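Local atomic coordinates of beta-N-acetylhexosaminidase (Beutenbergia cavernae, PDB entry 5BU9), a protein that probably hydrolyses terminal non-reducing N-acetyl-D-hexosamine residues from N-acetyl-beta-D-hexosaminides, as a member of glycosyl hydrolase family 3. Residues A[15-21]-A[37-43]; A[269-273]-A[297-301]. All blocks are in the same frame, centred on the assembly; numbering follows the deposited sequence.

Interaction 1: residues A[15-21]-A[37-43]; sequences FMVGTDA and VGNVFLA
With its CG anti to the carbonyl carbon (chi1 -47°), N39 folds its carboxamide back beside its own backbone nitrogen, and ND2 donates to F15 O at 3.0 Å. That oxygen lies close to the amide plane of N39, whereas ND2 sits well above the carbonyl plane of F15. The two strands belong to a beta-alpha-beta unit of the TIM barrel, strand 15-20, helix 26-35 and strand 39-43, and run parallel with a 33° twist. V17 N donates to N39 O (3.0 Å) and V17 O accepts from F41 N; then T19 N donates to F41 O and T19 O accepts from A43 N (2.8 Å). On the M16 and F41 face, M16, built as selenomethionine, has CG anti to the backbone N (chi1 -173°), which lays CG 3.9 Å from F41 CB. G18 CA lies at the edge of the F41 ring, near its plane. V17 and T19, with V37 from the preceding loop, pack on helix 26-35; the V17 and V37 side chains cross at about a right angle, their CG1 atoms a tight 3.5 Å apart. At N39 an alanine would probably leave F15 O without its side-chain donor and the ammonium of K337, which bonds to N39 OD1 and to G38 O, with one acceptor fewer. Beyond the strand end, A21 N reaches A43 O at 2.8 Å, lying in the carbonyl plane.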
ATOM      1  N   PHE A  15       4.609  -1.018 -10.552  1.00 32.24           N
ATOM      2  CA  PHE A  15       4.301  -2.294  -9.908  1.00 30.44           C
ATOM      3  C   PHE A  15       5.114  -2.547  -8.638  1.00 32.69           C
ATOM      4  O   PHE A  15       6.271  -2.130  -8.519  1.00 35.11           O
ATOM      5  CB  PHE A  15       4.516  -3.449 -10.880  1.00 25.39           C
ATOM      6  CG  PHE A  15       3.437  -3.575 -11.916  1.00 33.53           C
ATOM      7  CD1 PHE A  15       3.461  -2.787 -13.066  1.00 31.90           C
ATOM      8  CD2 PHE A  15       2.408  -4.480 -11.754  1.00 25.74           C
ATOM      9  CE1 PHE A  15       2.476  -2.899 -14.032  1.00 34.41           C
ATOM     10  CE2 PHE A  15       1.410  -4.609 -12.718  1.00 40.27           C
ATOM     11  CZ  PHE A  15       1.445  -3.820 -13.861  1.00 34.15           C
HETATM   12  N   MSE A  16       4.482  -3.230  -7.689  1.00 28.38           N
HETATM   13  CA  MSE A  16       5.153  -3.671  -6.481  1.00 30.52           C
HETATM   14  C   MSE A  16       4.959  -5.189  -6.359  1.00 34.58           C
HETATM   15  O   MSE A  16       3.842  -5.662  -6.150  1.00 32.02           O
HETATM   16  CB  MSE A  16       4.630  -2.919  -5.246  1.00 26.07           C
HETATM   17  CG  MSE A  16       5.436  -3.234  -3.958  1.00 27.14           C
HETATM   18 SE   MSE A  16       4.821  -2.224  -2.405  0.72 36.20          SE
HETATM   19  CE  MSE A  16       5.905  -0.631  -2.640  1.00 28.97           C
ATOM     20  N   VAL A  17       6.031  -5.966  -6.521  1.00 26.44           N
ATOM     21  CA  VAL A  17       5.850  -7.431  -6.560  1.00 27.64           C
ATOM     22  C   VAL A  17       6.334  -8.060  -5.267  1.00 35.85           C
ATOM     23  O   VAL A  17       7.376  -7.679  -4.714  1.00 30.99           O
ATOM     24  CB  VAL A  17       6.534  -8.064  -7.780  1.00 36.84           C
ATOM     25  CG1 VAL A  17       8.018  -7.784  -7.771  1.00 39.89           C
ATOM     26  CG2 VAL A  17       6.308  -9.550  -7.770  1.00 27.19           C
ATOM     27  N   GLY A  18       5.537  -8.995  -4.767  1.00 27.62           N
ATOM     28  CA  GLY A  18       5.800  -9.645  -3.499  1.00 26.64           C
ATOM     29  C   GLY A  18       6.930 -10.644  -3.588  1.00 38.21           C
ATOM     30  O   GLY A  18       7.247 -11.133  -4.666  1.00 34.97           O
ATOM     31  N   THR A  19       7.580 -10.881  -2.451  1.00 31.01           N
ATOM     32  CA  THR A  19       8.435 -12.047  -2.225  1.00 28.58           C
ATOM     33  C   THR A  19       8.183 -12.431  -0.777  1.00 36.71           C
ATOM     34  O   THR A  19       7.778 -11.599   0.040  1.00 34.31           O
ATOM     35  CB  THR A  19       9.949 -11.763  -2.453  1.00 39.52           C
ATOM     36  OG1 THR A  19      10.690 -12.946  -2.191  1.00 44.34           O
ATOM     37  CG2 THR A  19      10.468 -10.702  -1.518  1.00 30.49           C
ATOM     38  N   ASP A  20       8.403 -13.691  -0.451  1.00 34.51           N
ATOM     39  CA  ASP A  20       8.271 -14.119   0.918  1.00 34.46           C
ATOM     40  C   ASP A  20       9.338 -13.388   1.737  1.00 32.42           C
ATOM     41  O   ASP A  20      10.449 -13.193   1.250  1.00 34.87           O
ATOM     42  CB  ASP A  20       8.442 -15.637   1.033  1.00 33.04           C
ATOM     43  CG  ASP A  20       8.294 -16.108   2.469  1.00 44.31           C
ATOM     44  OD1 ASP A  20       7.134 -16.073   2.969  1.00 35.02           O
ATOM     45  OD2 ASP A  20       9.326 -16.466   3.098  1.00 49.76           O
ATOM     46  N   ALA A  21       9.008 -12.989   2.962  1.00 33.08           N
ATOM     47  CA  ALA A  21       9.912 -12.185   3.763  1.00 33.93           C
ATOM     48  C   ALA A  21      11.220 -12.908   4.095  1.00 46.19           C
ATOM     49  O   ALA A  21      12.201 -12.258   4.410  1.00 42.69           O
ATOM     50  CB  ALA A  21       9.235 -11.735   5.031  1.00 36.15           C
ATOM     51  N   VAL A  37      10.211  -4.527 -13.004  1.00 32.86           N
ATOM     52  CA  VAL A  37       9.464  -4.133 -11.802  1.00 36.21           C
ATOM     53  C   VAL A  37      10.372  -3.363 -10.831  1.00 37.36           C
ATOM     54  O   VAL A  37      11.530  -3.743 -10.569  1.00 31.14           O
ATOM     55  CB  VAL A  37       8.836  -5.349 -11.128  1.00 41.26           C
ATOM     56  CG1 VAL A  37       8.211  -4.967  -9.789  1.00 28.36           C
ATOM     57  CG2 VAL A  37       7.782  -5.932 -12.064  1.00 29.26           C
ATOM     58  N   GLY A  38       9.855  -2.254 -10.323  1.00 40.02           N
ATOM     59  CA  GLY A  38      10.693  -1.280  -9.644  1.00 37.33           C
ATOM     60  C   GLY A  38      10.514  -1.198  -8.140  1.00 29.15           C
ATOM     61  O   GLY A  38      11.203  -0.417  -7.469  1.00 37.74           O
ATOM     62  N   ASN A  39       9.618  -2.027  -7.598  1.00 31.50           N
ATOM     63  CA  ASN A  39       9.332  -2.001  -6.179  1.00 27.42           C
ATOM     64  C   ASN A  39       9.036  -3.409  -5.696  1.00 39.34           C
ATOM     65  O   ASN A  39       8.517  -4.214  -6.455  1.00 33.33           O
ATOM     66  CB  ASN A  39       8.146  -1.092  -5.869  1.00 28.31           C
ATOM     67  CG  ASN A  39       8.239   0.250  -6.566  1.00 31.43           C
ATOM     68  OD1 ASN A  39       9.031   1.103  -6.186  1.00 30.00           O
ATOM     69  ND2 ASN A  39       7.420   0.440  -7.601  1.00 29.49           N
ATOM     70  N   VAL A  40       9.358  -3.693  -4.430  1.00 35.82           N
ATOM     71  CA  VAL A  40       9.098  -4.997  -3.856  1.00 34.33           C
ATOM     72  C   VAL A  40       8.405  -4.900  -2.505  1.00 33.85           C
ATOM     73  O   VAL A  40       8.388  -3.861  -1.848  1.00 35.04           O
ATOM     74  CB  VAL A  40      10.388  -5.821  -3.741  1.00 30.95           C
ATOM     75  CG1 VAL A  40      10.962  -6.087  -5.113  1.00 28.18           C
ATOM     76  CG2 VAL A  40      11.395  -5.088  -2.906  1.00 28.15           C
ATOM     77  N   PHE A  41       7.825  -6.018  -2.112  1.00 27.18           N
ATOM     78  CA  PHE A  41       7.064  -6.106  -0.898  1.00 34.68           C
ATOM     79  C   PHE A  41       7.425  -7.424  -0.218  1.00 42.60           C
ATOM     80  O   PHE A  41       7.360  -8.472  -0.841  1.00 29.66           O
ATOM     81  CB  PHE A  41       5.562  -6.044  -1.196  1.00 27.44           C
ATOM     82  CG  PHE A  41       4.712  -6.377  -0.024  1.00 36.85           C
ATOM     83  CD1 PHE A  41       4.399  -5.407   0.916  1.00 31.33           C
ATOM     84  CD2 PHE A  41       4.245  -7.673   0.171  1.00 30.84           C
ATOM     85  CE1 PHE A  41       3.610  -5.728   2.032  1.00 32.64           C
ATOM     86  CE2 PHE A  41       3.454  -7.996   1.267  1.00 49.20           C
ATOM     87  CZ  PHE A  41       3.144  -7.012   2.206  1.00 30.80           C
ATOM     88  N   LEU A  42       7.793  -7.387   1.052  1.00 37.95           N
ATOM     89  CA  LEU A  42       8.087  -8.633   1.791  1.00 31.63           C
ATOM     90  C   LEU A  42       6.835  -9.171   2.480  1.00 42.23           C
ATOM     91  O   LEU A  42       6.269  -8.489   3.345  1.00 36.75           O
ATOM     92  CB  LEU A  42       9.203  -8.391   2.815  1.00 33.53           C
ATOM     93  CG  LEU A  42      10.622  -8.519   2.257  1.00 32.45           C
ATOM     94  CD1 LEU A  42      10.962  -7.444   1.293  1.00 36.67           C
ATOM     95  CD2 LEU A  42      11.635  -8.543   3.396  1.00 33.47           C
ATOM     96  N   ALA A  43       6.415 -10.385   2.101  1.00 30.58           N
ATOM     97  CA  ALA A  43       5.107 -10.928   2.485  1.00 33.17           C
ATOM     98  C   ALA A  43       5.221 -12.018   3.529  1.00 34.83           C
ATOM     99  O   ALA A  43       6.295 -12.575   3.728  1.00 35.22           O
ATOM    100  CB  ALA A  43       4.379 -11.482   1.278  1.00 30.96           C
TER

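Interaction 2: residues A[269-273]-A[297-301]; sequences DVSAA and LVSAD
D269 OD1 is the hub on which the two loops meet. The backbone N of S299 approaches it at 3.0 Å, nearly in line with the C-O bond, while S299 OG and, at 3.4 Å, the backbone N of A300 add weak bonds to the same oxygen. From its own loop OD1 takes two more: S271 OG donates at 2.8 Å to the syn lone pair, and S271 N comes from above the carboxylate plane, closing an Asx turn. The second oxygen, OD2, accepts from A272 N at 3.3 Å, again on the syn side. Held through both oxygens, the carboxylate has little freedom to rotate.

S271 works in both directions. Its chi1 of 77° puts OG between the backbone N and the carbonyl carbon, where the hydroxyl gives its proton to D269 and receives D301 N at 2.7 Å. Serine suits this place because one small hydroxyl can accept from the amide while donating to the carboxylate. Between these two residues, V270 N bonds to L297 O at 3.1 Å, tying the loop to the strand, and L297 CD2 packs against the backbone of D269. Small alanines let the two segments come together, with A272 CB 3.9 Å from A300 CB.

Farther out, a water donates to S271 O and D301 OD2, while D301 OD1 pairs with S303. R284 bonds to V270 O and helps to position the loop. This is the C-terminal end of the TIM barrel, where family 3 enzymes have their active site; a glycerol, probably from the crystallisation liquor, lies about 4 Å from the D269 side chain. Because one oxygen gathers donors from both loops, the geometry is consistent with the carboxylate fixing one loop against the other.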
ATOM      1  N   ASP A 269      -3.584  -5.283  -2.372  1.00 25.14           N
ATOM      2  CA  ASP A 269      -3.158  -6.404  -3.201  1.00 30.03           C
ATOM      3  C   ASP A 269      -4.241  -6.821  -4.185  1.00 39.34           C
ATOM      4  O   ASP A 269      -5.341  -7.106  -3.754  1.00 31.24           O
ATOM      5  CB  ASP A 269      -2.816  -7.632  -2.356  1.00 36.32           C
ATOM      6  CG  ASP A 269      -2.694  -8.864  -3.223  1.00 74.99           C
ATOM      7  OD1 ASP A 269      -1.702  -8.912  -3.990  1.00 31.79           O
ATOM      8  OD2 ASP A 269      -3.627  -9.714  -3.216  1.00 71.95           O
ATOM      9  N   VAL A 270      -3.961  -6.873  -5.489  1.00 24.29           N
ATOM     10  CA  VAL A 270      -4.987  -7.317  -6.440  1.00 23.88           C
ATOM     11  C   VAL A 270      -4.661  -8.696  -7.010  1.00 27.94           C
ATOM     12  O   VAL A 270      -5.368  -9.196  -7.889  1.00 31.31           O
ATOM     13  CB  VAL A 270      -5.166  -6.303  -7.578  1.00 23.53           C
ATOM     14  CG1 VAL A 270      -5.756  -5.002  -7.021  1.00 23.46           C
ATOM     15  CG2 VAL A 270      -3.811  -6.059  -8.318  1.00 24.28           C
ATOM     16  N   SER A 271      -3.571  -9.296  -6.542  1.00 24.59           N
ATOM     17  CA  SER A 271      -3.084 -10.561  -7.104  1.00 25.01           C
ATOM     18  C   SER A 271      -4.004 -11.742  -6.772  1.00 27.97           C
ATOM     19  O   SER A 271      -4.288 -12.534  -7.660  1.00 34.63           O
ATOM     20  CB  SER A 271      -1.641 -10.865  -6.642  1.00 25.60           C
ATOM     21  OG  SER A 271      -1.558 -11.350  -5.309  1.00 31.05           O
ATOM     22  N   ALA A 272      -4.459 -11.881  -5.519  1.00 25.65           N
ATOM     23  CA  ALA A 272      -5.246 -13.060  -5.151  1.00 26.18           C
ATOM     24  C   ALA A 272      -6.555 -12.733  -4.404  1.00 32.34           C
ATOM     25  O   ALA A 272      -7.407 -13.611  -4.221  1.00 31.75           O
ATOM     26  CB  ALA A 272      -4.388 -14.020  -4.315  1.00 27.17           C
ATOM     27  N   ALA A 273      -6.707 -11.489  -3.969  1.00 31.47           N
ATOM     28  CA  ALA A 273      -7.923 -11.037  -3.290  1.00 33.00           C
ATOM     29  C   ALA A 273      -9.185 -11.395  -4.092  1.00 25.10           C
ATOM     30  O   ALA A 273      -9.330 -11.000  -5.278  1.00 27.89           O
ATOM     31  CB  ALA A 273      -7.852  -9.529  -3.049  1.00 24.84           C
ATOM     32  N   LEU A 297      -0.182  -3.230  -6.451  1.00 33.57           N
ATOM     33  CA  LEU A 297       0.427  -4.157  -5.515  1.00 31.21           C
ATOM     34  C   LEU A 297       0.127  -5.591  -5.957  1.00 31.45           C
ATOM     35  O   LEU A 297      -1.033  -5.962  -6.094  1.00 32.80           O
ATOM     36  CB  LEU A 297      -0.085  -3.889  -4.103  1.00 29.09           C
ATOM     37  CG  LEU A 297       0.470  -4.804  -3.003  1.00 30.58           C
ATOM     38  CD1 LEU A 297       1.971  -4.674  -2.907  1.00 26.77           C
ATOM     39  CD2 LEU A 297      -0.206  -4.514  -1.667  1.00 26.45           C
ATOM     40  N   VAL A 298       1.165  -6.380  -6.226  1.00 32.70           N
ATOM     41  CA  VAL A 298       1.003  -7.796  -6.623  1.00 32.09           C
ATOM     42  C   VAL A 298       1.793  -8.658  -5.625  1.00 42.71           C
ATOM     43  O   VAL A 298       2.876  -9.126  -5.928  1.00 33.41           O
ATOM     44  CB  VAL A 298       1.467  -8.016  -8.083  1.00 40.46           C
ATOM     45  CG1 VAL A 298       1.073  -9.381  -8.587  1.00 28.43           C
ATOM     46  CG2 VAL A 298       0.862  -6.946  -8.990  1.00 31.25           C
ATOM     47  N   SER A 299       1.251  -8.840  -4.418  1.00 35.34           N
ATOM     48  CA  SER A 299       2.011  -9.399  -3.296  1.00 42.73           C
ATOM     49  C   SER A 299       1.764 -10.887  -3.063  1.00 35.68           C
ATOM     50  O   SER A 299       2.695 -11.688  -3.141  1.00 45.05           O
ATOM     51  CB  SER A 299       1.684  -8.626  -2.017  1.00 35.63           C
ATOM     52  OG  SER A 299       0.271  -8.461  -1.865  1.00 50.55           O
ATOM     53  N   ALA A 300       0.510 -11.253  -2.785  1.00 33.81           N
ATOM     54  CA  ALA A 300       0.175 -12.623  -2.394  1.00 31.54           C
ATOM     55  C   ALA A 300       0.624 -13.599  -3.479  1.00 28.73           C
ATOM     56  O   ALA A 300       1.232 -14.617  -3.189  1.00 29.74           O
ATOM     57  CB  ALA A 300      -1.374 -12.772  -2.110  1.00 28.10           C
ATOM     58  N   ASP A 301       0.308 -13.286  -4.737  1.00 27.96           N
ATOM     59  CA  ASP A 301       0.641 -14.190  -5.828  1.00 31.76           C
ATOM     60  C   ASP A 301       1.488 -13.471  -6.858  1.00 38.46           C
ATOM     61  O   ASP A 301       0.957 -12.964  -7.840  1.00 31.81           O
ATOM     62  CB  ASP A 301      -0.635 -14.737  -6.473  1.00 34.32           C
ATOM     63  CG  ASP A 301      -0.361 -15.660  -7.668  1.00 32.07           C
ATOM     64  OD1 ASP A 301       0.813 -16.036  -7.890  1.00 38.25           O
ATOM     65  OD2 ASP A 301      -1.349 -16.024  -8.373  1.00 40.21           O
TER
HETATM   66  O   HOH W   1      -3.801 -15.207  -8.167  1.00 30.98           O

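The centres of the two interactions lie about 10 Å apart in one barrel sheet, where strand 15-20 stands between strand 39-43 and strand 296-298. Along the chain they come in series: interaction 1 closes the first beta-alpha-beta unit, and interaction 2 joins the loop after strand 264-267 to the end of strand 296-298 much later. They touch directly, M16 and G18 making probable backbone hydrogen bonds to V298, while the F41 ring packs on S299 and the selenium of M16 on L297. The barrel thus closes by bringing its last strand beside its first, and the F41 and D269 side chains each lie near a bound glycerol, which may mark a pocket.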